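Local structure of pirin-like protein (Geobacillus kaustophilus, 2P17) at residues 63-68 with 167-172; 90-95 with 116-121; 192-195 with 200-203. The protein is of unknown function but binds one iron ion per subunit and belongs to the pirin family of two-domain cupin proteins. All coordinates share one frame; numbering follows the deposited sequence.

Contact 1: 63-68 with 167-172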
ATOM      1  N   VAL A  63      -3.529   5.540  -3.727  1.00  8.52           N
ATOM      2  CA  VAL A  63      -3.874   5.056  -2.395  1.00  8.69           C
ATOM      3  C   VAL A  63      -2.852   5.597  -1.427  1.00  8.77           C
ATOM      4  O   VAL A  63      -1.661   5.294  -1.565  1.00  8.76           O
ATOM      5  CB  VAL A  63      -3.878   3.525  -2.337  1.00  8.19           C
ATOM      6  CG1 VAL A  63      -4.323   3.067  -0.952  1.00  8.74           C
ATOM      7  CG2 VAL A  63      -4.841   2.937  -3.382  1.00  8.63           C
ATOM      8  N   THR A  64      -3.314   6.398  -0.462  1.00  8.79           N
ATOM      9  CA  THR A  64      -2.418   7.032   0.506  1.00  9.44           C
ATOM     10  C   THR A  64      -2.564   6.374   1.859  1.00  9.29           C
ATOM     11  O   THR A  64      -3.683   6.157   2.313  1.00 10.12           O
ATOM     12  CB  THR A  64      -2.765   8.519   0.699  1.00  9.79           C
ATOM     13  OG1 THR A  64      -2.984   9.141  -0.573  1.00 12.28           O
ATOM     14  CG2 THR A  64      -1.647   9.259   1.431  1.00 10.50           C
ATOM     15  N   TYR A  65      -1.436   6.022   2.477  1.00  9.03           N
ATOM     16  CA  TYR A  65      -1.405   5.606   3.875  1.00  8.59           C
ATOM     17  C   TYR A  65      -0.632   6.660   4.658  1.00  8.58           C
ATOM     18  O   TYR A  65       0.500   6.997   4.297  1.00  8.33           O
ATOM     19  CB  TYR A  65      -0.759   4.215   4.037  1.00  9.01           C
ATOM     20  CG  TYR A  65      -0.561   3.812   5.495  1.00  9.82           C
ATOM     21  CD1 TYR A  65      -1.520   3.056   6.168  1.00  8.88           C
ATOM     22  CD2 TYR A  65       0.576   4.203   6.192  1.00  9.86           C
ATOM     23  CE1 TYR A  65      -1.352   2.697   7.502  1.00 10.25           C
ATOM     24  CE2 TYR A  65       0.761   3.855   7.540  1.00 10.13           C
ATOM     25  CZ  TYR A  65      -0.206   3.107   8.185  1.00 10.56           C
ATOM     26  OH  TYR A  65      -0.016   2.770   9.516  1.00 11.89           O
ATOM     27  N   VAL A  66      -1.248   7.201   5.705  1.00  9.08           N
ATOM     28  CA  VAL A  66      -0.573   8.198   6.537  1.00  9.91           C
ATOM     29  C   VAL A  66       0.130   7.498   7.694  1.00 10.22           C
ATOM     30  O   VAL A  66      -0.517   6.869   8.538  1.00 10.52           O
ATOM     31  CB  VAL A  66      -1.561   9.285   7.042  1.00 10.38           C
ATOM     32  CG1 VAL A  66      -0.878  10.224   8.014  1.00 10.40           C
ATOM     33  CG2 VAL A  66      -2.123  10.063   5.865  1.00 11.42           C
ATOM     34  N   ILE A  67       1.457   7.578   7.715  1.00 10.68           N
ATOM     35  CA  ILE A  67       2.231   6.982   8.803  1.00 11.60           C
ATOM     36  C   ILE A  67       2.107   7.855  10.041  1.00 11.72           C
ATOM     37  O   ILE A  67       1.815   7.358  11.139  1.00 13.39           O
ATOM     38  CB  ILE A  67       3.717   6.786   8.412  1.00 11.18           C
ATOM     39  CG1 ILE A  67       3.838   5.945   7.134  1.00 11.13           C
ATOM     40  CG2 ILE A  67       4.504   6.147   9.575  1.00 12.13           C
ATOM     41  CD1 ILE A  67       5.244   5.922   6.520  1.00 11.82           C
ATOM     42  N   SER A  68       2.315   9.161   9.861  1.00 12.09           N
ATOM     43  CA  SER A  68       2.227  10.113  10.954  1.00 12.12           C
ATOM     44  C   SER A  68       1.830  11.482  10.418  1.00 12.24           C
ATOM     45  O   SER A  68       1.959  11.761   9.217  1.00 12.03           O
ATOM     46  CB  SER A  68       3.552  10.191  11.719  1.00 12.66           C
ATOM     47  OG  SER A  68       4.597  10.668  10.888  1.00 12.73           O
ATOM     48  N   VAL A 167      -7.306  -5.564  -5.199  1.00  8.29           N
ATOM     49  CA  VAL A 167      -6.087  -5.291  -4.444  1.00  8.67           C
ATOM     50  C   VAL A 167      -6.295  -5.711  -2.996  1.00  8.48           C
ATOM     51  O   VAL A 167      -7.287  -5.336  -2.355  1.00  8.62           O
ATOM     52  CB  VAL A 167      -5.701  -3.788  -4.497  1.00  8.62           C
ATOM     53  CG1 VAL A 167      -4.508  -3.463  -3.575  1.00  9.89           C
ATOM     54  CG2 VAL A 167      -5.383  -3.369  -5.924  1.00  9.39           C
ATOM     55  N   THR A 168      -5.363  -6.491  -2.478  1.00  8.72           N
ATOM     56  CA  THR A 168      -5.315  -6.786  -1.056  1.00  8.58           C
ATOM     57  C   THR A 168      -4.284  -5.879  -0.408  1.00  8.37           C
ATOM     58  O   THR A 168      -3.127  -5.848  -0.831  1.00  8.73           O
ATOM     59  CB  THR A 168      -5.009  -8.261  -0.822  1.00  9.05           C
ATOM     60  OG1 THR A 168      -6.180  -9.024  -1.156  1.00 10.03           O
ATOM     61  CG2 THR A 168      -4.597  -8.532   0.633  1.00 10.56           C
HETATM   62  N   MSE A 169      -4.727  -5.116   0.582  1.00  8.06           N
HETATM   63  CA  MSE A 169      -3.861  -4.209   1.316  1.00  7.79           C
HETATM   64  C   MSE A 169      -4.140  -4.410   2.787  1.00  8.06           C
HETATM   65  O   MSE A 169      -5.268  -4.209   3.244  1.00  7.83           O
HETATM   66  CB  MSE A 169      -4.113  -2.751   0.932  1.00  8.31           C
HETATM   67  CG  MSE A 169      -3.237  -1.779   1.713  1.00  8.78           C
HETATM   68 SE   MSE A 169      -3.695   0.046   1.211  0.70  9.04          SE
HETATM   69  CE  MSE A 169      -2.467   0.991   2.393  1.00 10.64           C
ATOM     70  N   VAL A 170      -3.119  -4.872   3.504  1.00  7.82           N
ATOM     71  CA  VAL A 170      -3.264  -5.166   4.912  1.00  8.62           C
ATOM     72  C   VAL A 170      -2.145  -4.550   5.727  1.00  8.72           C
ATOM     73  O   VAL A 170      -1.001  -4.451   5.268  1.00  8.70           O
ATOM     74  CB  VAL A 170      -3.325  -6.693   5.206  1.00  9.39           C
ATOM     75  CG1 VAL A 170      -4.524  -7.369   4.504  1.00  8.96           C
ATOM     76  CG2 VAL A 170      -2.024  -7.397   4.855  1.00  9.74           C
ATOM     77  N   GLU A 171      -2.488  -4.113   6.926  1.00  8.55           N
ATOM     78  CA  GLU A 171      -1.501  -3.645   7.883  1.00  8.96           C
ATOM     79  C   GLU A 171      -1.326  -4.688   8.980  1.00  9.24           C
ATOM     80  O   GLU A 171      -2.298  -5.074   9.633  1.00  9.74           O
ATOM     81  CB  GLU A 171      -1.946  -2.315   8.470  1.00  9.26           C
ATOM     82  CG  GLU A 171      -0.966  -1.723   9.473  1.00 10.83           C
ATOM     83  CD  GLU A 171      -1.504  -0.467  10.086  1.00 13.63           C
ATOM     84  OE1 GLU A 171      -2.740  -0.379  10.217  1.00 14.13           O
ATOM     85  OE2 GLU A 171      -0.696   0.409  10.450  1.00 15.69           O
HETATM   86  N   MSE A 172      -0.089  -5.134   9.177  1.00  9.59           N
HETATM   87  CA  MSE A 172       0.209  -6.116  10.215  1.00 10.71           C
HETATM   88  C   MSE A 172       0.994  -5.483  11.333  1.00 11.25           C
HETATM   89  O   MSE A 172       1.970  -4.774  11.082  1.00 11.47           O
HETATM   90  CB  MSE A 172       1.021  -7.274   9.658  1.00 10.59           C
HETATM   91  CG  MSE A 172       0.375  -7.984   8.523  1.00 11.23           C
HETATM   92 SE   MSE A 172       1.408  -9.568   8.163  0.50 12.21          SE
HETATM   93  CE  MSE A 172       0.804  -9.823   6.460  1.00 12.84           C
TER
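E171 OE2 is gripped twice: Y65 OH donates a hydrogen bond to it at 2.6 Å, and R236 NH2 forms a salt bridge with the same oxygen. The tyrosine approaches from above the carboxylate plane, 44° out of it, and the ring stands almost perpendicular to that plane, at 83°. OE2 in turn lies at the edge of the ring, near its plane, 3.8 Å from Y65 CE1. The other oxygen, E171 OE1, is bridged to R148, so this buried carboxylate is paired with two arginines, which are likely to keep it ionised. The contact joins the two cupin domains of the pirin fold. Strand 63-66 of the first and strand 167-172 of the second run nearly parallel, 11.1 Å apart at their closest, too far for backbone pairing, and side chains bridge the gap. Selenomethionine M169 reaches across fully extended, its CG anti to the backbone N (chi1 179°). The V63 and M169 side chains run alongside each other in opposing senses, which brings V63 CG1 within 3.8 Å of M169 SE. Beyond the selenium, M169 CE rests 4.0 Å from Y65 CB, while Y240 packs against M169.

Contact 2: 90-95 with 116-121; sequences WMTAGR and VNLPSA
L118 CD1 meets the backbone of G94, lying equally near G94 CA and G94 N (3.8 Å each), and it also approaches T92 CG2 at 4.3 Å. This small, buried apolar contact lies at one end of the N-terminal cupin barrel, where strands 88-92 and 109-117 both run out into loops. The two strands are not neighbours: strand 60-66 lies between them and pairs antiparallel with each, and L118, just past the end of strand 109-117, packs beside E61 near the start of that middle strand. Its CG stands anti to the carbonyl carbon and beside the backbone N (chi1 -71°), which directs one methyl at the glycine. The two backbones remain well apart, with G94 CA and L118 CA 7.6 Å from each other, and no hydrogen bond links the segments.

In the next shell, E61 of the middle strand serves both partners. Its side chain packs against L118, and its OE2 is hydrogen-bonded to T92 OG1, leaving the T92 methyl to face the leucine. The backbone of 92-94 is fastened by bonds from T92 to R128, A93 to I60 and G94 to G59. G94 has a positive phi of 48°, a conformation that favours glycine. On the leucine's side, I164 adds a further apolar neighbour. Just along the chain K123 ties down the loop that carries L118: its NZ is hydrogen-bonded to both N117 OD1 and L118 O.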
ATOM      1  N   TRP A  90      -8.470   6.153  -0.757  1.00  9.35           N
ATOM      2  CA  TRP A  90      -8.435   5.455  -2.032  1.00  9.53           C
ATOM      3  C   TRP A  90      -9.103   6.372  -3.047  1.00  9.99           C
ATOM      4  O   TRP A  90     -10.313   6.606  -2.977  1.00  9.89           O
ATOM      5  CB  TRP A  90      -9.213   4.146  -1.904  1.00  9.78           C
ATOM      6  CG  TRP A  90      -8.829   3.081  -2.880  1.00  9.83           C
ATOM      7  CD1 TRP A  90      -9.131   3.028  -4.225  1.00  9.98           C
ATOM      8  CD2 TRP A  90      -8.078   1.904  -2.586  1.00  9.33           C
ATOM      9  NE1 TRP A  90      -8.611   1.872  -4.774  1.00  9.44           N
ATOM     10  CE2 TRP A  90      -7.951   1.172  -3.791  1.00  9.49           C
ATOM     11  CE3 TRP A  90      -7.486   1.392  -1.413  1.00  9.04           C
ATOM     12  CZ2 TRP A  90      -7.252  -0.040  -3.858  1.00  9.09           C
ATOM     13  CZ3 TRP A  90      -6.792   0.192  -1.477  1.00 10.33           C
ATOM     14  CH2 TRP A  90      -6.679  -0.513  -2.695  1.00 10.13           C
HETATM   15  N   MSE A  91      -8.320   6.904  -3.979  1.00 10.25           N
HETATM   16  CA  MSE A  91      -8.875   7.842  -4.939  1.00 11.78           C
HETATM   17  C   MSE A  91      -8.811   7.242  -6.328  1.00 10.73           C
HETATM   18  O   MSE A  91      -7.733   6.957  -6.838  1.00 10.81           O
HETATM   19  CB  MSE A  91      -8.136   9.174  -4.897  1.00 12.99           C
HETATM   20  CG  MSE A  91      -8.821  10.222  -5.754  1.00 15.90           C
HETATM   21 SE   MSE A  91      -7.820  11.872  -5.981  0.50 14.96          SE
HETATM   22  CE  MSE A  91      -6.654  11.780  -4.430  1.00 21.72           C
ATOM     23  N   THR A  92      -9.976   7.033  -6.924  1.00 10.02           N
ATOM     24  CA  THR A  92     -10.064   6.570  -8.305  1.00  9.76           C
ATOM     25  C   THR A  92     -10.112   7.798  -9.201  1.00  9.60           C
ATOM     26  O   THR A  92     -11.080   8.559  -9.155  1.00 10.26           O
ATOM     27  CB  THR A  92     -11.320   5.710  -8.517  1.00  9.66           C
ATOM     28  OG1 THR A  92     -11.332   4.666  -7.534  1.00  9.89           O
ATOM     29  CG2 THR A  92     -11.353   5.105  -9.921  1.00 11.07           C
ATOM     30  N   ALA A  93      -9.079   7.996 -10.015  1.00  9.63           N
ATOM     31  CA  ALA A  93      -9.055   9.178 -10.889  1.00  9.96           C
ATOM     32  C   ALA A  93      -9.928   8.985 -12.128  1.00 10.45           C
ATOM     33  O   ALA A  93     -10.598   9.924 -12.547  1.00 10.29           O
ATOM     34  CB  ALA A  93      -7.638   9.531 -11.288  1.00  9.91           C
ATOM     35  N   GLY A  94      -9.906   7.783 -12.699  1.00 10.29           N
ATOM     36  CA  GLY A  94     -10.700   7.450 -13.883  1.00 10.83           C
ATOM     37  C   GLY A  94     -10.582   8.493 -14.983  1.00 10.42           C
ATOM     38  O   GLY A  94      -9.482   8.887 -15.365  1.00 11.07           O
ATOM     39  N   ARG A  95     -11.731   8.926 -15.495  1.00 11.71           N
ATOM     40  CA  ARG A  95     -11.739   9.896 -16.600  1.00 12.85           C
ATOM     41  C   ARG A  95     -10.986  11.196 -16.280  1.00 12.58           C
ATOM     42  O   ARG A  95     -10.502  11.873 -17.191  1.00 13.29           O
ATOM     43  CB  ARG A  95     -13.168  10.195 -17.059  1.00 13.48           C
ATOM     44  CG  ARG A  95     -14.049  10.864 -16.028  1.00 15.46           C
ATOM     45  CD  ARG A  95     -15.481  11.029 -16.553  1.00 15.86           C
ATOM     46  NE  ARG A  95     -16.121   9.737 -16.790  1.00 21.49           N
ATOM     47  CZ  ARG A  95     -17.432   9.561 -16.896  0.40 21.52           C
ATOM     48  NH2 ARG A  95     -17.917   8.345 -17.098  1.00 25.39           N
ATOM     49  N   VAL A 116      -2.143   2.693  -8.604  1.00  8.68           N
ATOM     50  CA  VAL A 116      -2.656   1.434  -9.146  1.00  9.07           C
ATOM     51  C   VAL A 116      -3.162   1.709 -10.553  1.00  9.35           C
ATOM     52  O   VAL A 116      -3.889   2.678 -10.777  1.00  9.22           O
ATOM     53  CB  VAL A 116      -3.810   0.887  -8.294  1.00  8.65           C
ATOM     54  CG1 VAL A 116      -4.205  -0.517  -8.762  1.00  9.38           C
ATOM     55  CG2 VAL A 116      -3.455   0.865  -6.809  1.00 10.14           C
ATOM     56  N   ASN A 117      -2.777   0.879 -11.513  1.00  9.19           N
ATOM     57  CA  ASN A 117      -3.260   1.070 -12.877  1.00  9.44           C
ATOM     58  C   ASN A 117      -4.735   0.712 -12.982  1.00  9.76           C
ATOM     59  O   ASN A 117      -5.222  -0.158 -12.260  1.00 10.90           O
ATOM     60  CB  ASN A 117      -2.453   0.202 -13.837  1.00  9.77           C
ATOM     61  CG  ASN A 117      -2.534   0.683 -15.267  1.00 10.80           C
ATOM     62  OD1 ASN A 117      -2.978   1.798 -15.541  1.00 10.91           O
ATOM     63  ND2 ASN A 117      -2.075  -0.162 -16.197  1.00 13.74           N
ATOM     64  N   LEU A 118      -5.443   1.404 -13.871  1.00  9.62           N
ATOM     65  CA  LEU A 118      -6.783   0.986 -14.276  1.00  9.90           C
ATOM     66  C   LEU A 118      -6.685   0.276 -15.620  1.00  9.98           C
ATOM     67  O   LEU A 118      -5.992   0.761 -16.527  1.00 10.54           O
ATOM     68  CB  LEU A 118      -7.737   2.177 -14.400  1.00  9.62           C
ATOM     69  CG  LEU A 118      -8.185   2.883 -13.106  1.00  9.80           C
ATOM     70  CD1 LEU A 118      -8.927   4.171 -13.400  1.00 12.00           C
ATOM     71  CD2 LEU A 118      -9.073   1.974 -12.291  1.00 12.07           C
ATOM     72  N   PRO A 119      -7.393  -0.862 -15.764  1.00 10.16           N
ATOM     73  CA  PRO A 119      -7.461  -1.520 -17.075  1.00 10.01           C
ATOM     74  C   PRO A 119      -8.185  -0.614 -18.067  1.00 10.24           C
ATOM     75  O   PRO A 119      -8.958   0.263 -17.664  1.00  9.50           O
ATOM     76  CB  PRO A 119      -8.313  -2.763 -16.815  1.00 10.49           C
ATOM     77  CG  PRO A 119      -8.304  -2.954 -15.330  1.00 11.02           C
ATOM     78  CD  PRO A 119      -8.150  -1.600 -14.738  1.00 10.08           C
ATOM     79  N   SER A 120      -7.920  -0.833 -19.351  1.00 11.05           N
ATOM     80  CA  SER A 120      -8.536  -0.033 -20.410  1.00 11.51           C
ATOM     81  C   SER A 120     -10.051   0.092 -20.224  1.00 10.81           C
ATOM     82  O   SER A 120     -10.617   1.173 -20.419  1.00 11.09           O
ATOM     83  CB  SER A 120      -8.220  -0.657 -21.772  1.00 12.52           C
ATOM     84  OG  SER A 120      -8.801   0.089 -22.818  0.85 16.52           O
ATOM     85  N   ALA A 121     -10.696  -1.012 -19.838  1.00 10.94           N
ATOM     86  CA  ALA A 121     -12.151  -1.010 -19.646  1.00 10.34           C
ATOM     87  C   ALA A 121     -12.637   0.016 -18.625  1.00 10.79           C
ATOM     88  O   ALA A 121     -13.792   0.429 -18.668  1.00 10.93           O
ATOM     89  CB  ALA A 121     -12.659  -2.386 -19.265  1.00 10.51           C
TER

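Contact 3: 192-195 with 200-203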
ATOM      1  N   LEU A 192       5.728  -6.232   0.345  1.00  7.62           N
ATOM      2  CA  LEU A 192       5.399  -5.553   1.599  1.00  8.03           C
ATOM      3  C   LEU A 192       6.438  -4.491   1.907  1.00  8.44           C
ATOM      4  O   LEU A 192       7.557  -4.557   1.403  1.00  8.44           O
ATOM      5  CB  LEU A 192       5.207  -6.549   2.772  1.00  8.47           C
ATOM      6  CG  LEU A 192       6.378  -7.466   3.132  1.00  7.95           C
ATOM      7  CD1 LEU A 192       7.438  -6.753   3.977  1.00  9.27           C
ATOM      8  CD2 LEU A 192       5.871  -8.711   3.856  1.00  9.18           C
ATOM      9  N   TYR A 193       6.055  -3.508   2.709  1.00  8.47           N
ATOM     10  CA  TYR A 193       6.979  -2.470   3.129  1.00  8.73           C
ATOM     11  C   TYR A 193       6.947  -2.388   4.642  1.00  8.58           C
ATOM     12  O   TYR A 193       5.869  -2.329   5.240  1.00  8.27           O
ATOM     13  CB  TYR A 193       6.607  -1.115   2.498  1.00  9.97           C
ATOM     14  CG  TYR A 193       7.507  -0.008   2.970  1.00 10.64           C
ATOM     15  CD1 TYR A 193       8.805   0.096   2.496  1.00 11.75           C
ATOM     16  CD2 TYR A 193       7.067   0.911   3.931  1.00 12.23           C
ATOM     17  CE1 TYR A 193       9.643   1.106   2.943  1.00 12.46           C
ATOM     18  CE2 TYR A 193       7.908   1.920   4.402  1.00 14.33           C
ATOM     19  CZ  TYR A 193       9.191   2.007   3.885  1.00 13.21           C
ATOM     20  OH  TYR A 193      10.049   2.999   4.327  1.00 15.87           O
ATOM     21  N   ILE A 194       8.125  -2.392   5.272  1.00  7.62           N
ATOM     22  CA  ILE A 194       8.202  -2.466   6.716  1.00  8.38           C
ATOM     23  C   ILE A 194       8.322  -1.070   7.318  1.00  8.95           C
ATOM     24  O   ILE A 194       9.254  -0.329   7.007  1.00  9.71           O
ATOM     25  CB  ILE A 194       9.374  -3.370   7.182  1.00  8.51           C
ATOM     26  CG1 ILE A 194       9.206  -4.767   6.589  1.00  8.47           C
ATOM     27  CG2 ILE A 194       9.390  -3.456   8.700  1.00  8.80           C
ATOM     28  CD1 ILE A 194      10.410  -5.677   6.779  1.00 10.69           C
ATOM     29  N   LEU A 195       7.368  -0.735   8.185  1.00  9.31           N
ATOM     30  CA  LEU A 195       7.339   0.564   8.851  1.00  9.91           C
ATOM     31  C   LEU A 195       8.200   0.600  10.113  1.00 11.06           C
ATOM     32  O   LEU A 195       8.821   1.630  10.422  1.00 11.28           O
ATOM     33  CB  LEU A 195       5.894   0.932   9.222  1.00  9.96           C
ATOM     34  CG  LEU A 195       4.930   1.079   8.043  1.00 11.03           C
ATOM     35  CD1 LEU A 195       3.484   1.086   8.532  1.00 11.89           C
ATOM     36  CD2 LEU A 195       5.261   2.327   7.261  1.00 12.99           C
ATOM     37  N   VAL A 200      11.516 -12.178   9.823  1.00 10.65           N
ATOM     38  CA  VAL A 200      11.906 -13.050   8.708  1.00 11.12           C
ATOM     39  C   VAL A 200      10.643 -13.406   7.909  1.00 10.89           C
ATOM     40  O   VAL A 200       9.535 -13.473   8.469  1.00 11.13           O
ATOM     41  CB  VAL A 200      12.680 -14.319   9.165  1.00 11.72           C
ATOM     42  CG1 VAL A 200      14.019 -13.929   9.743  1.00 12.49           C
ATOM     43  CG2 VAL A 200      11.882 -15.117  10.170  1.00 12.04           C
ATOM     44  N   PHE A 201      10.825 -13.643   6.609  1.00 10.82           N
ATOM     45  CA  PHE A 201       9.706 -13.615   5.670  1.00 11.36           C
ATOM     46  C   PHE A 201       9.809 -14.700   4.629  1.00 11.84           C
ATOM     47  O   PHE A 201      10.882 -14.952   4.094  1.00 11.62           O
ATOM     48  CB  PHE A 201       9.668 -12.259   4.952  1.00 11.68           C
ATOM     49  CG  PHE A 201       9.438 -11.101   5.866  1.00 10.57           C
ATOM     50  CD1 PHE A 201       8.142 -10.660   6.128  1.00 10.85           C
ATOM     51  CD2 PHE A 201      10.504 -10.460   6.486  1.00  9.37           C
ATOM     52  CE1 PHE A 201       7.928  -9.588   6.973  1.00 11.84           C
ATOM     53  CE2 PHE A 201      10.290  -9.401   7.348  1.00 10.57           C
ATOM     54  CZ  PHE A 201       9.004  -8.960   7.590  1.00 10.92           C
ATOM     55  N   GLY A 202       8.672 -15.313   4.321  1.00 12.16           N
ATOM     56  CA  GLY A 202       8.579 -16.243   3.200  1.00 13.34           C
ATOM     57  C   GLY A 202       9.154 -17.606   3.482  1.00 14.08           C
ATOM     58  O   GLY A 202       9.571 -17.906   4.601  1.00 14.42           O
ATOM     59  N   ALA A 203       9.186 -18.432   2.436  1.00 14.99           N
ATOM     60  CA  ALA A 203       9.623 -19.818   2.555  1.00 16.06           C
ATOM     61  C   ALA A 203      11.049 -19.986   3.074  1.00 17.05           C
ATOM     62  O   ALA A 203      11.347 -20.966   3.772  1.00 17.46           O
ATOM     63  CB  ALA A 203       9.468 -20.525   1.229  1.00 16.14           C
TER
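Strand 192-195 and the end of strand 198-201 face each other without pairing, L192 CA and F201 CA being 10.0 Å apart, and the space between them is spanned by side chains. Both belong to the C-terminal cupin domain, a beta barrel in which each bonds to other strands: L192 pairs through its backbone with L214, I194 with G211 and Q212, and strand 198-201 with strands 206-209 and 224-231. The contact therefore links strands by their buried side chains, as in the interior of such a barrel.

F201 carries it. With chi1 at -63°, its CB-CG bond turns away from the carbonyl carbon and sends the ring toward the other strand, where two aliphatic side chains receive different parts of it. L192 crosses the phenyl group at a slant and sets its CD2 3.8 Å from F201 CD1 and equally far from F201 CE1, with L192 CD1 a little farther off. I194 comes from the opposite direction and meets the outer end of the ring. L214 packs against all three residues, while L235, L237 and I7 add further apolar contacts to F201. Replacing this phenylalanine by an alanine would probably leave the methyl ends of L192 and I194 without their shared partner and open a gap beside L214. At the far end of the phenyl group, I194 CD1 sits 3.7 Å from F201 CZ and 3.8 Å from F201 CE2.

The centre of contact 1 is about 4 Å from that of the chain, and contact 1 touches both of the others. Toward contact 2, with centres 18 Å apart, W90 makes most of the connection: its CD2 packs on V63 CG2 at 3.5 Å and its CH2 on V167 CG1 at 3.8 Å. Toward contact 3, at 15 Å between centres, I67 CD1 meets L195 CD2 at 3.7 Å. Contacts 2 and 3 lie on opposite sides of the chain's centre, their nearest atoms about 14 Å apart. The iron, bound by H57 and H99, is about 11 Å from the V63 side chain and about 13 Å from that of T92, whereas contact 3 lies away from it.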